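Local atomic coordinates of hypothetical sugar ABC-transporter sugar binding protein (Arthrobacter globiformis, PDB entry 7BVT), a protein that probably binds cyclic alpha-maltosyl-1,6-maltose as the extracellular substrate-binding component of a sugar ABC transporter. Residues D49-N52 against A53-D57; Q173-L176 against D177-K181; L348-V351 against E352-P356; F212-A215 against D216-A220. All blocks are in the same frame, centred on the assembly; numbering follows the deposited sequence.

Contact 1: D49-N52 against A53-D57; sequences DTYN and ASQSD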
ATOM      1  N   ASP A  49     -22.208  13.854  -3.331  1.00 24.00           N
ATOM      2  CA  ASP A  49     -23.290  14.709  -3.906  1.00 27.51           C
ATOM      3  C   ASP A  49     -24.072  13.924  -4.937  1.00 21.33           C
ATOM      4  O   ASP A  49     -25.359  13.961  -4.906  1.00 25.46           O
ATOM      5  CB  ASP A  49     -22.726  15.941  -4.625  1.00 27.67           C
ATOM      6  CG  ASP A  49     -22.178  16.961  -3.674  1.00 32.60           C
ATOM      7  OD1 ASP A  49     -22.522  16.860  -2.476  1.00 31.27           O
ATOM      8  OD2 ASP A  49     -21.401  17.843  -4.184  1.00 36.70           O
ATOM      9  N   THR A  50     -23.351  13.259  -5.843  1.00 19.51           N
ATOM     10  CA  THR A  50     -23.903  12.469  -6.941  1.00 21.25           C
ATOM     11  C   THR A  50     -24.821  11.402  -6.342  1.00 24.55           C
ATOM     12  O   THR A  50     -25.989  11.284  -6.775  1.00 22.75           O
ATOM     13  CB  THR A  50     -22.817  11.932  -7.864  1.00 22.32           C
ATOM     14  OG1 THR A  50     -22.150  13.049  -8.469  1.00 22.59           O
ATOM     15  CG2 THR A  50     -23.367  11.043  -8.946  1.00 20.74           C
ATOM     16  N   TYR A  51     -24.319  10.590  -5.412  1.00 19.50           N
ATOM     17  CA  TYR A  51     -25.161   9.547  -4.773  1.00 19.87           C
ATOM     18  C   TYR A  51     -26.403  10.140  -4.107  1.00 20.39           C
ATOM     19  O   TYR A  51     -27.498   9.572  -4.294  1.00 21.65           O
ATOM     20  CB  TYR A  51     -24.305   8.752  -3.784  1.00 18.10           C
ATOM     21  CG  TYR A  51     -25.077   7.719  -3.013  1.00 18.27           C
ATOM     22  CD1 TYR A  51     -25.386   6.509  -3.584  1.00 19.23           C
ATOM     23  CD2 TYR A  51     -25.529   7.988  -1.730  1.00 19.35           C
ATOM     24  CE1 TYR A  51     -26.060   5.536  -2.855  1.00 19.70           C
ATOM     25  CE2 TYR A  51     -26.229   7.026  -1.014  1.00 18.48           C
ATOM     26  CZ  TYR A  51     -26.478   5.795  -1.570  1.00 17.96           C
ATOM     27  OH  TYR A  51     -27.158   4.863  -0.809  1.00 19.54           O
ATOM     28  N   ASN A  52     -26.209  11.188  -3.312  1.00 20.07           N
ATOM     29  CA  ASN A  52     -27.304  11.858  -2.557  1.00 22.78           C
ATOM     30  C   ASN A  52     -28.361  12.343  -3.543  1.00 24.93           C
ATOM     31  O   ASN A  52     -29.537  12.241  -3.209  1.00 26.05           O
ATOM     32  CB  ASN A  52     -26.746  12.983  -1.691  1.00 24.23           C
ATOM     33  CG  ASN A  52     -26.198  12.421  -0.403  1.00 23.93           C
ATOM     34  OD1 ASN A  52     -26.457  11.249  -0.057  1.00 24.14           O
ATOM     35  ND2 ASN A  52     -25.452  13.236   0.332  1.00 24.79           N
ATOM     36  N   ALA A  53     -27.970  12.793  -4.727  1.00 24.81           N
ATOM     37  CA  ALA A  53     -28.973  13.408  -5.628  1.00 28.14           C
ATOM     38  C   ALA A  53     -29.616  12.334  -6.503  1.00 28.29           C
ATOM     39  O   ALA A  53     -30.644  12.627  -7.139  1.00 30.60           O
ATOM     40  CB  ALA A  53     -28.307  14.513  -6.391  1.00 33.33           C
ATOM     41  N   SER A  54     -29.141  11.087  -6.440  1.00 22.89           N
ATOM     42  CA  SER A  54     -29.498   9.994  -7.366  1.00 22.48           C
ATOM     43  C   SER A  54     -30.611   9.128  -6.759  1.00 20.23           C
ATOM     44  O   SER A  54     -31.099   8.209  -7.426  1.00 19.47           O
ATOM     45  CB  SER A  54     -28.274   9.180  -7.715  1.00 22.02           C
ATOM     46  OG  SER A  54     -27.973   8.252  -6.673  1.00 25.69           O
ATOM     47  N   GLN A  55     -30.972   9.397  -5.515  1.00 19.18           N
ATOM     48  CA  GLN A  55     -32.026   8.581  -4.864  1.00 21.46           C
ATOM     49  C   GLN A  55     -32.431   9.297  -3.578  1.00 21.99           C
ATOM     50  O   GLN A  55     -31.745  10.235  -3.193  1.00 23.23           O
ATOM     51  CB  GLN A  55     -31.565   7.137  -4.635  1.00 20.92           C
ATOM     52  CG  GLN A  55     -30.178   6.991  -4.025  1.00 21.94           C
ATOM     53  CD  GLN A  55     -30.128   7.337  -2.567  1.00 22.67           C
ATOM     54  OE1 GLN A  55     -30.934   6.866  -1.736  1.00 21.73           O
ATOM     55  NE2 GLN A  55     -29.173   8.193  -2.249  1.00 21.20           N
ATOM     56  N   SER A  56     -33.509   8.823  -2.946  1.00 23.71           N
ATOM     57  CA  SER A  56     -34.089   9.466  -1.744  1.00 25.96           C
ATOM     58  C   SER A  56     -34.214   8.502  -0.569  1.00 27.24           C
ATOM     59  O   SER A  56     -34.887   8.881   0.401  1.00 30.19           O
ATOM     60  CB  SER A  56     -35.446  10.062  -2.132  1.00 29.56           C
ATOM     61  OG  SER A  56     -35.192  11.193  -2.946  1.00 34.52           O
ATOM     62  N   ASP A  57     -33.554   7.350  -0.592  1.00 22.98           N
ATOM     63  CA  ASP A  57     -33.625   6.321   0.482  1.00 24.61           C
ATOM     64  C   ASP A  57     -32.496   6.467   1.484  1.00 29.44           C
ATOM     65  O   ASP A  57     -32.718   6.092   2.654  1.00 27.62           O
ATOM     66  CB  ASP A  57     -33.578   4.916  -0.095  1.00 28.32           C
ATOM     67  CG  ASP A  57     -34.731   4.697  -1.033  1.00 29.68           C
ATOM     68  OD1 ASP A  57     -35.847   4.885  -0.557  1.00 33.69           O
ATOM     69  OD2 ASP A  57     -34.471   4.434  -2.214  1.00 30.29           O
TER
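Ala-53 N donates to Asp-49 O at 2.9 Å, near the end of helix 38-53. A longer, weak bond runs from the same N to Thr-50 O. Ser-54 N bonds to Tyr-51 O (3.1 Å). That carbonyl oxygen is gripped by three donors. Ser-54 OG, at 2.8 Å from Tyr-51 O, is the second and lies only modestly tilted from the carbonyl plane. Gln-55 NE2 is the third, 3.0 Å from Tyr-51 O. Its N-H points almost straight at the oxygen (169°), but the nitrogen stands above the carbonyl plane. The oxygen lies close to the plane of the Gln-55 amide. A bend at chi2 (74°) folds the glutamine back over the helix end. NE2 therefore also sits over one face of the Tyr-51 ring, toward the rim, 3.4 Å from CE2. Ring and amide planes are 30° apart. Gln-55 OE1 faces the other way and accepts from Asp-57 N and Val-58 N. A leucine here would lack both amide ends, and would probably leave Tyr-51 O with one donor fewer and Asp-57 N and Val-58 N without that acceptor. Beyond the contact, Tyr-51 OH bonds to Asp-314 OD2, and Asn-52 ND2 bonds to Ile-60 O. Gln-55 thus ties the helix end to the start of the next strand. Strand 28-34, helix 38-53 and strand 58-64, the strands parallel and paired, form a beta-alpha-beta crossover.

Contact 2: Q173-L176 against D177-K181; sequences QTIL and DETGK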
ATOM      1  N   GLN A 173      25.474   0.344  -9.693  1.00 19.04           N
ATOM      2  CA  GLN A 173      26.953   0.419  -9.588  1.00 20.00           C
ATOM      3  C   GLN A 173      27.497   1.369 -10.655  1.00 20.34           C
ATOM      4  O   GLN A 173      28.391   2.187 -10.354  1.00 21.02           O
ATOM      5  CB  GLN A 173      27.570  -0.962  -9.699  1.00 21.03           C
ATOM      6  CG  GLN A 173      29.060  -1.024  -9.436  1.00 22.24           C
ATOM      7  CD  GLN A 173      29.396  -0.775  -7.991  1.00 23.77           C
ATOM      8  OE1 GLN A 173      28.859  -1.471  -7.103  1.00 26.71           O
ATOM      9  NE2 GLN A 173      30.271   0.195  -7.744  1.00 23.76           N
ATOM     10  N   THR A 174      26.990   1.293 -11.851  1.00 20.35           N
ATOM     11  CA  THR A 174      27.414   2.210 -12.935  1.00 20.23           C
ATOM     12  C   THR A 174      27.107   3.655 -12.551  1.00 22.53           C
ATOM     13  O   THR A 174      27.957   4.524 -12.710  1.00 21.24           O
ATOM     14  CB  THR A 174      26.751   1.776 -14.217  1.00 18.81           C
ATOM     15  OG1 THR A 174      27.256   0.492 -14.565  1.00 20.39           O
ATOM     16  CG2 THR A 174      26.994   2.735 -15.370  1.00 21.13           C
ATOM     17  N   ILE A 175      25.928   3.936 -12.043  1.00 18.55           N
ATOM     18  CA  ILE A 175      25.573   5.306 -11.621  1.00 19.16           C
ATOM     19  C   ILE A 175      26.556   5.774 -10.547  1.00 23.23           C
ATOM     20  O   ILE A 175      27.075   6.912 -10.618  1.00 23.28           O
ATOM     21  CB  ILE A 175      24.118   5.399 -11.159  1.00 19.60           C
ATOM     22  CG1 ILE A 175      23.168   5.165 -12.326  1.00 21.55           C
ATOM     23  CG2 ILE A 175      23.852   6.730 -10.492  1.00 20.16           C
ATOM     24  CD1 ILE A 175      21.696   5.018 -11.908  1.00 23.07           C
ATOM     25  N   LEU A 176      26.840   4.940  -9.561  1.00 20.98           N
ATOM     26  CA  LEU A 176      27.741   5.360  -8.473  1.00 23.30           C
ATOM     27  C   LEU A 176      29.147   5.608  -9.070  1.00 23.06           C
ATOM     28  O   LEU A 176      29.730   6.652  -8.728  1.00 25.41           O
ATOM     29  CB  LEU A 176      27.754   4.274  -7.407  1.00 24.37           C
ATOM     30  CG  LEU A 176      28.718   4.511  -6.260  1.00 23.41           C
ATOM     31  CD1 LEU A 176      28.304   5.733  -5.436  1.00 25.32           C
ATOM     32  CD2 LEU A 176      28.914   3.226  -5.479  1.00 25.74           C
ATOM     33  N   ASP A 177      29.638   4.670  -9.861  1.00 23.28           N
ATOM     34  CA  ASP A 177      31.027   4.680 -10.427  1.00 23.82           C
ATOM     35  C   ASP A 177      31.166   5.947 -11.288  1.00 28.96           C
ATOM     36  O   ASP A 177      32.195   6.652 -11.183  1.00 29.56           O
ATOM     37  CB  ASP A 177      31.326   3.395 -11.211  1.00 23.90           C
ATOM     38  CG  ASP A 177      31.567   2.178 -10.338  1.00 23.87           C
ATOM     39  OD1 ASP A 177      31.679   2.335  -9.126  1.00 27.38           O
ATOM     40  OD2 ASP A 177      31.579   1.104 -10.885  1.00 29.87           O
ATOM     41  N   GLU A 178      30.180   6.225 -12.141  1.00 29.81           N
ATOM     42  CA  GLU A 178      30.247   7.296 -13.163  1.00 30.57           C
ATOM     43  C   GLU A 178      29.872   8.652 -12.574  1.00 29.38           C
ATOM     44  O   GLU A 178      30.401   9.633 -13.077  1.00 32.94           O
ATOM     45  CB  GLU A 178      29.369   6.954 -14.364  1.00 30.01           C
ATOM     46  CG  GLU A 178      29.853   5.754 -15.150  1.00 29.74           C
ATOM     47  CD  GLU A 178      31.233   5.850 -15.817  1.00 34.61           C
ATOM     48  OE1 GLU A 178      31.723   6.959 -16.013  1.00 37.94           O
ATOM     49  OE2 GLU A 178      31.796   4.807 -16.153  1.00 37.29           O
ATOM     50  N   THR A 179      29.029   8.764 -11.543  1.00 29.75           N
ATOM     51  CA  THR A 179      28.527  10.089 -11.073  1.00 25.11           C
ATOM     52  C   THR A 179      28.816  10.395  -9.604  1.00 26.02           C
ATOM     53  O   THR A 179      28.542  11.545  -9.190  1.00 27.11           O
ATOM     54  CB  THR A 179      27.023  10.263 -11.299  1.00 26.60           C
ATOM     55  OG1 THR A 179      26.301   9.491 -10.321  1.00 25.03           O
ATOM     56  CG2 THR A 179      26.653   9.833 -12.690  1.00 29.51           C
ATOM     57  N   GLY A 180      29.244   9.407  -8.824  1.00 26.17           N
ATOM     58  CA  GLY A 180      29.419   9.537  -7.370  1.00 28.81           C
ATOM     59  C   GLY A 180      28.092   9.549  -6.608  1.00 27.00           C
ATOM     60  O   GLY A 180      28.100   9.667  -5.397  1.00 30.18           O
ATOM     61  N   LYS A 181      26.964   9.402  -7.295  1.00 27.63           N
ATOM     62  CA  LYS A 181      25.649   9.469  -6.641  1.00 25.93           C
ATOM     63  C   LYS A 181      25.121   8.052  -6.374  1.00 24.71           C
ATOM     64  O   LYS A 181      25.357   7.111  -7.157  1.00 23.16           O
ATOM     65  CB  LYS A 181      24.702  10.256  -7.545  1.00 28.80           C
ATOM     66  CG  LYS A 181      25.014  11.742  -7.614  1.00 28.01           C
ATOM     67  CD  LYS A 181      24.238  12.509  -8.641  1.00 34.22           C
ATOM     68  CE  LYS A 181      24.762  13.931  -8.783  1.00 40.29           C
ATOM     69  NZ  LYS A 181      23.922  14.778  -9.676  1.00 39.99           N
TER
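The amide of Gln-173 reaches across to the carboxylate of Asp-177, one helical turn on. Gln-173 NE2 gives a hydrogen to Asp-177 OD1 at 2.9 Å. The oxygen is met on its syn side but from 35° out of the carboxylate plane, while it lies nearly in the plane of the amide. The two flat groups are turned 47° against each other. Gln-173 reaches this position because its chain bends at chi2 (70°). Its CG also rests near Asp-177 OD2. Thr-174 and Glu-178 run side by side, with CG2 of the threonine 4.2 Å from CG of the glutamate. Ile-175 and Thr-179 pair in the same way, pointing together. Ile-175 O takes two bonds from Thr-179, one from N at 2.8 Å and one from OG1 at 2.7 Å. They come from opposite faces of the carbonyl plane. Thr-179 OG1 then accepts from Lys-181 N at 3.1 Å, which makes an ST turn. The hydroxyl so links the last helical turn to the chain leaving it. Gly-180 carries positive phi, a conformation that favours glycine. Gly-180 N still bonds to Leu-176 O (2.8 Å). Lys-181 O comes back over the helix end to meet Leu-176 CA at 3.2 Å, a CA-H...O contact. These features mark the C-terminal end of helix 165-179. On its buried side, Ile-175 packs on Leu-150 and Phe-151 of helix 148-153 and on Ala-154 after it. Thr-179 and Lys-181 also touch Leu-150, and Gln-173 lies against Ser-240 and Val-242 in the loop beyond helix 225-239.

Contact 3: L348-V351 against E352-P356; sequences LEWV and ESTEP
Trp-350 holds CG opposite its backbone N (chi1 -171°), which swings the indole forward along the helix toward Thr-354. In Thr-354, chi1 of -45° sets OG1 beside its own N and directs CG2 to the ring. The pair stands four residues apart on the final turn of helix 345-354, an i to i+4 CH-pi contact at a helix C-terminus. Thr-354 CB lies over the face of the six-membered ring, 3.9 Å from its centroid, and makes a CH-pi contact. Thr-354 CG2 touches Trp-350 CZ2 at 3.4 Å. Thr-354 OG1 sits above the same face near the rim, 3.4 Å from Trp-350 NE1, but the angle there is too poor for a hydrogen bond. Thr-354 OG1 and Ser-353 OG share a hydrogen bond of 2.7 Å, and either may be the donor. Lys-330 adds a cation-pi contact to the indole, so the ring is gripped by more than its helix neighbour. The backbone keeps regular bonds from Glu-352 N to Leu-348 O and from Ser-353 N to Glu-349 O. Thr-354 N makes only weak bonds, to the carbonyls of Trp-350 and Val-351. Glu-355 leaves helical angles, and Pro-356 follows, whose N has no hydrogen to give. Val-351, the buried residue here, packs on Leu-359 of helix 359-363, as does Leu-348. The glutamate carboxylate stands steeply to the indole, and OE1 of Glu-355 lies 3.9 Å from Trp-350 CH2. Val-351 O takes the closing bond of the helix, from Glu-355 N at 2.7 Å.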
ATOM      1  N   LEU A 348      -7.339   1.573 -19.198  1.00 27.09           N
ATOM      2  CA  LEU A 348      -5.950   1.421 -19.698  1.00 27.98           C
ATOM      3  C   LEU A 348      -5.671   2.448 -20.799  1.00 33.68           C
ATOM      4  O   LEU A 348      -4.558   2.988 -20.811  1.00 31.01           O
ATOM      5  CB  LEU A 348      -5.696  -0.016 -20.149  1.00 28.65           C
ATOM      6  CG  LEU A 348      -5.619  -1.008 -18.986  1.00 29.02           C
ATOM      7  CD1 LEU A 348      -5.659  -2.435 -19.475  1.00 30.46           C
ATOM      8  CD2 LEU A 348      -4.397  -0.757 -18.128  1.00 32.88           C
ATOM      9  N   GLU A 349      -6.656   2.744 -21.648  1.00 38.03           N
ATOM     10  CA  GLU A 349      -6.456   3.667 -22.802  1.00 40.91           C
ATOM     11  C   GLU A 349      -6.266   5.076 -22.269  1.00 35.77           C
ATOM     12  O   GLU A 349      -5.352   5.810 -22.682  1.00 39.68           O
ATOM     13  CB  GLU A 349      -7.657   3.612 -23.742  1.00 47.02           C
ATOM     14  CG  GLU A 349      -7.599   2.414 -24.663  1.00 51.77           C
ATOM     15  CD  GLU A 349      -8.601   2.484 -25.800  1.00 56.01           C
ATOM     16  OE1 GLU A 349      -8.960   3.629 -26.183  1.00 57.87           O
ATOM     17  OE2 GLU A 349      -9.024   1.398 -26.282  1.00 56.21           O
ATOM     18  N   TRP A 350      -7.099   5.401 -21.321  1.00 29.89           N
ATOM     19  CA  TRP A 350      -7.006   6.646 -20.539  1.00 29.77           C
ATOM     20  C   TRP A 350      -5.651   6.767 -19.838  1.00 32.02           C
ATOM     21  O   TRP A 350      -5.034   7.872 -19.784  1.00 26.37           O
ATOM     22  CB  TRP A 350      -8.131   6.633 -19.538  1.00 33.38           C
ATOM     23  CG  TRP A 350      -8.171   7.969 -18.922  1.00 37.23           C
ATOM     24  CD1 TRP A 350      -8.748   9.082 -19.468  1.00 38.58           C
ATOM     25  CD2 TRP A 350      -7.473   8.371 -17.742  1.00 36.87           C
ATOM     26  NE1 TRP A 350      -8.514  10.148 -18.647  1.00 40.53           N
ATOM     27  CE2 TRP A 350      -7.721   9.748 -17.595  1.00 35.02           C
ATOM     28  CE3 TRP A 350      -6.675   7.706 -16.795  1.00 39.55           C
ATOM     29  CZ2 TRP A 350      -7.245  10.457 -16.499  1.00 33.86           C
ATOM     30  CZ3 TRP A 350      -6.160   8.426 -15.736  1.00 40.13           C
ATOM     31  CH2 TRP A 350      -6.447   9.780 -15.596  1.00 36.99           C
ATOM     32  N   VAL A 351      -5.197   5.691 -19.214  1.00 27.84           N
ATOM     33  CA  VAL A 351      -3.876   5.785 -18.529  1.00 26.33           C
ATOM     34  C   VAL A 351      -2.806   6.103 -19.589  1.00 26.34           C
ATOM     35  O   VAL A 351      -1.987   6.988 -19.332  1.00 26.04           O
ATOM     36  CB  VAL A 351      -3.566   4.524 -17.720  1.00 25.77           C
ATOM     37  CG1 VAL A 351      -2.107   4.513 -17.264  1.00 29.00           C
ATOM     38  CG2 VAL A 351      -4.480   4.444 -16.519  1.00 28.31           C
ATOM     39  N   GLU A 352      -2.863   5.430 -20.729  1.00 31.32           N
ATOM     40  CA  GLU A 352      -1.886   5.582 -21.840  1.00 36.31           C
ATOM     41  C   GLU A 352      -1.935   7.014 -22.392  1.00 36.31           C
ATOM     42  O   GLU A 352      -0.860   7.575 -22.647  1.00 38.17           O
ATOM     43  CB  GLU A 352      -2.150   4.526 -22.920  1.00 45.21           C
ATOM     44  CG  GLU A 352      -1.038   4.424 -23.956  1.00 54.96           C
ATOM     45  CD  GLU A 352       0.395   4.492 -23.433  1.00 61.39           C
ATOM     46  OE1 GLU A 352       0.742   3.728 -22.493  1.00 68.57           O
ATOM     47  OE2 GLU A 352       1.172   5.316 -23.957  1.00 68.41           O
ATOM     48  N   SER A 353      -3.117   7.619 -22.496  1.00 38.74           N
ATOM     49  CA  SER A 353      -3.325   8.965 -23.089  1.00 40.65           C
ATOM     50  C   SER A 353      -2.979  10.053 -22.068  1.00 39.43           C
ATOM     51  O   SER A 353      -2.496  11.101 -22.481  1.00 40.57           O
ATOM     52  CB  SER A 353      -4.745   9.134 -23.623  1.00 42.36           C
ATOM     53  OG  SER A 353      -5.622   9.567 -22.580  1.00 47.06           O
ATOM     54  N   THR A 354      -3.162   9.806 -20.769  1.00 32.38           N
ATOM     55  CA  THR A 354      -3.202  10.868 -19.767  1.00 29.67           C
ATOM     56  C   THR A 354      -2.044  10.720 -18.785  1.00 34.84           C
ATOM     57  O   THR A 354      -1.435  11.743 -18.501  1.00 34.01           O
ATOM     58  CB  THR A 354      -4.585  10.912 -19.125  1.00 37.04           C
ATOM     59  OG1 THR A 354      -5.515  10.821 -20.203  1.00 40.11           O
ATOM     60  CG2 THR A 354      -4.833  12.140 -18.293  1.00 36.40           C
ATOM     61  N   GLU A 355      -1.731   9.515 -18.307  1.00 31.52           N
ATOM     62  CA  GLU A 355      -0.825   9.345 -17.140  1.00 32.89           C
ATOM     63  C   GLU A 355      -0.021   8.085 -17.395  1.00 27.69           C
ATOM     64  O   GLU A 355      -0.095   7.136 -16.648  1.00 24.78           O
ATOM     65  CB  GLU A 355      -1.671   9.284 -15.858  1.00 35.68           C
ATOM     66  CG  GLU A 355      -0.933   9.558 -14.539  1.00 44.48           C
ATOM     67  CD  GLU A 355      -1.880   9.707 -13.335  1.00 56.77           C
ATOM     68  OE1 GLU A 355      -3.134   9.673 -13.560  1.00 51.54           O
ATOM     69  OE2 GLU A 355      -1.390   9.871 -12.166  1.00 58.21           O
ATOM     70  N   PRO A 356       0.712   7.981 -18.511  1.00 24.50           N
ATOM     71  CA  PRO A 356       1.250   6.697 -18.961  1.00 24.47           C
ATOM     72  C   PRO A 356       2.222   6.067 -17.938  1.00 21.93           C
ATOM     73  O   PRO A 356       2.347   4.842 -17.937  1.00 22.78           O
ATOM     74  CB  PRO A 356       1.970   7.046 -20.274  1.00 27.24           C
ATOM     75  CG  PRO A 356       2.176   8.505 -20.187  1.00 25.36           C
ATOM     76  CD  PRO A 356       1.013   9.090 -19.415  1.00 27.80           C
TER

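Contact 4: F212-A215 against D216-A220; sequences FLTA and DNSAA
The carboxylate of Asp-216 is met by Thr-214 and Ser-218, all through OD1. Thr-214 OG1 donates to OD1 of Asp-216 at 3.0 Å, nearly in line with its C-O bond. Ser-218 OG approaches Asp-216 OD1 on the syn side, close to the carboxylate plane, at 2.6 Å. Ser-218 N comes to Asp-216 OD1 from above that plane, at 2.9 Å. Three donors on one oxygen fix the rotation of the group, and they would be expected to stabilise its negative charge. The Phe-212 ring, farther back, meets Phe-384 edge-to-face. The amide of Asn-217 turns OD1 toward Leu-213 CB (3.9 Å), and these two side chains cross at about a right angle. Thr-214 to Asn-217 form a type I beta turn, closed by Asn-217 N on Thr-214 O at 2.9 Å. The bond from Ser-218 N to Asp-216 OD1 adds an Asx turn. The two arms run back as a short hairpin-like loop, with Leu-213 and Ala-220 in a single beta bridge. Thr-214 N points straight at Ala-219 O, 2.8 Å away. A chi1 of 56° places Thr-214 OG1 between its backbone N and carbonyl carbon, where it can face the aspartate and also take a weak bond from Ala-219 N. A valine in its place would lack the hydroxyl, and is likely to leave Asp-216 OD1 short of one donor and Ala-219 N without this acceptor. Leu-213 packs on Val-409 and Leu-413 of helix 398-415, and Ala-220 N bonds to Asn-410 OD1 of the same helix.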
ATOM      1  N   PHE A 212       5.919 -13.355   5.111  1.00 15.93           N
ATOM      2  CA  PHE A 212       6.199 -12.462   6.259  1.00 16.65           C
ATOM      3  C   PHE A 212       5.737 -13.155   7.539  1.00 17.56           C
ATOM      4  O   PHE A 212       6.587 -13.509   8.360  1.00 18.30           O
ATOM      5  CB  PHE A 212       5.611 -11.060   6.041  1.00 17.00           C
ATOM      6  CG  PHE A 212       5.983 -10.090   7.119  1.00 16.15           C
ATOM      7  CD1 PHE A 212       7.289  -9.674   7.254  1.00 17.02           C
ATOM      8  CD2 PHE A 212       5.044  -9.640   8.030  1.00 16.91           C
ATOM      9  CE1 PHE A 212       7.630  -8.793   8.268  1.00 18.06           C
ATOM     10  CE2 PHE A 212       5.387  -8.776   9.043  1.00 17.86           C
ATOM     11  CZ  PHE A 212       6.683  -8.334   9.160  1.00 18.18           C
ATOM     12  N   LEU A 213       4.422 -13.313   7.706  1.00 18.95           N
ATOM     13  CA  LEU A 213       3.906 -14.183   8.807  1.00 20.14           C
ATOM     14  C   LEU A 213       3.369 -15.484   8.233  1.00 19.48           C
ATOM     15  O   LEU A 213       3.173 -15.662   7.017  1.00 21.61           O
ATOM     16  CB  LEU A 213       2.806 -13.463   9.588  1.00 18.24           C
ATOM     17  CG  LEU A 213       3.150 -12.119  10.237  1.00 18.33           C
ATOM     18  CD1 LEU A 213       2.053 -11.601  11.141  1.00 18.93           C
ATOM     19  CD2 LEU A 213       4.483 -12.137  10.980  1.00 19.70           C
ATOM     20  N   THR A 214       3.129 -16.444   9.126  1.00 22.64           N
ATOM     21  CA  THR A 214       2.439 -17.704   8.739  1.00 22.74           C
ATOM     22  C   THR A 214       1.004 -17.373   8.348  1.00 23.75           C
ATOM     23  O   THR A 214       0.533 -16.253   8.645  1.00 21.38           O
ATOM     24  CB  THR A 214       2.481 -18.697   9.907  1.00 24.75           C
ATOM     25  OG1 THR A 214       1.882 -18.004  10.994  1.00 25.41           O
ATOM     26  CG2 THR A 214       3.892 -19.152  10.208  1.00 24.83           C
ATOM     27  N   ALA A 215       0.313 -18.322   7.723  1.00 26.89           N
ATOM     28  CA  ALA A 215      -1.036 -18.099   7.138  1.00 29.79           C
ATOM     29  C   ALA A 215      -2.033 -17.716   8.240  1.00 29.61           C
ATOM     30  O   ALA A 215      -2.905 -16.892   7.966  1.00 29.69           O
ATOM     31  CB  ALA A 215      -1.508 -19.308   6.361  1.00 34.03           C
ATOM     32  N   ASP A 216      -1.832 -18.183   9.478  1.00 29.04           N
ATOM     33  CA  ASP A 216      -2.713 -17.788  10.615  1.00 26.88           C
ATOM     34  C   ASP A 216      -2.182 -16.578  11.407  1.00 27.19           C
ATOM     35  O   ASP A 216      -2.745 -16.260  12.454  1.00 25.74           O
ATOM     36  CB  ASP A 216      -2.967 -19.019  11.499  1.00 29.80           C
ATOM     37  CG  ASP A 216      -1.778 -19.478  12.305  1.00 36.37           C
ATOM     38  OD1 ASP A 216      -0.713 -18.823  12.226  1.00 29.92           O
ATOM     39  OD2 ASP A 216      -1.937 -20.484  13.042  1.00 31.88           O
ATOM     40  N   ASN A 217      -1.154 -15.868  10.926  1.00 24.93           N
ATOM     41  CA  ASN A 217      -0.569 -14.687  11.602  1.00 23.99           C
ATOM     42  C   ASN A 217      -0.066 -15.041  13.007  1.00 21.82           C
ATOM     43  O   ASN A 217       0.084 -14.135  13.809  1.00 23.20           O
ATOM     44  CB  ASN A 217      -1.541 -13.493  11.603  1.00 25.03           C
ATOM     45  CG  ASN A 217      -1.889 -13.072  10.183  1.00 26.05           C
ATOM     46  OD1 ASN A 217      -1.097 -13.290   9.242  1.00 26.79           O
ATOM     47  ND2 ASN A 217      -3.105 -12.558  10.011  1.00 27.29           N
ATOM     48  N   SER A 218       0.183 -16.319  13.305  1.00 27.44           N
ATOM     49  CA  SER A 218       0.615 -16.706  14.689  1.00 27.72           C
ATOM     50  C   SER A 218       2.127 -16.526  14.869  1.00 26.97           C
ATOM     51  O   SER A 218       2.591 -16.422  16.032  1.00 25.89           O
ATOM     52  CB  SER A 218       0.228 -18.131  15.042  1.00 27.63           C
ATOM     53  OG  SER A 218       0.876 -19.094  14.216  1.00 28.08           O
ATOM     54  N   ALA A 219       2.908 -16.560  13.788  1.00 23.89           N
ATOM     55  CA  ALA A 219       4.374 -16.510  13.949  1.00 24.11           C
ATOM     56  C   ALA A 219       5.000 -15.837  12.731  1.00 23.35           C
ATOM     57  O   ALA A 219       4.383 -15.916  11.615  1.00 21.86           O
ATOM     58  CB  ALA A 219       4.899 -17.903  14.088  1.00 22.14           C
ATOM     59  N   ALA A 220       6.237 -15.423  12.899  1.00 19.83           N
ATOM     60  CA  ALA A 220       7.096 -15.096  11.744  1.00 19.05           C
ATOM     61  C   ALA A 220       7.260 -16.260  10.764  1.00 20.77           C
ATOM     62  O   ALA A 220       7.345 -17.450  11.136  1.00 21.88           O
ATOM     63  CB  ALA A 220       8.424 -14.648  12.259  1.00 20.60           C
TER

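The four contacts are separate local turns and helix ends, none touching another. Contacts 1 and 2 are the most distant pair, with centres 57 Å apart on opposite sides of the chain's centre. Contacts 1 and 3 are the closest, about 17 Å between nearest atoms. Contact 3 lies about 20 Å from contact 2 and about 28 Å from contact 4, again nearest atoms. The bound glycan lies nearer contacts 3 and 4: the side chains of Glu-355 and Phe-212 are each about 12 Å from a glucose unit. No residue of the four contacts belongs to the glycan pocket, which includes Asp-90, Trp-199, Trp-264 and Arg-371.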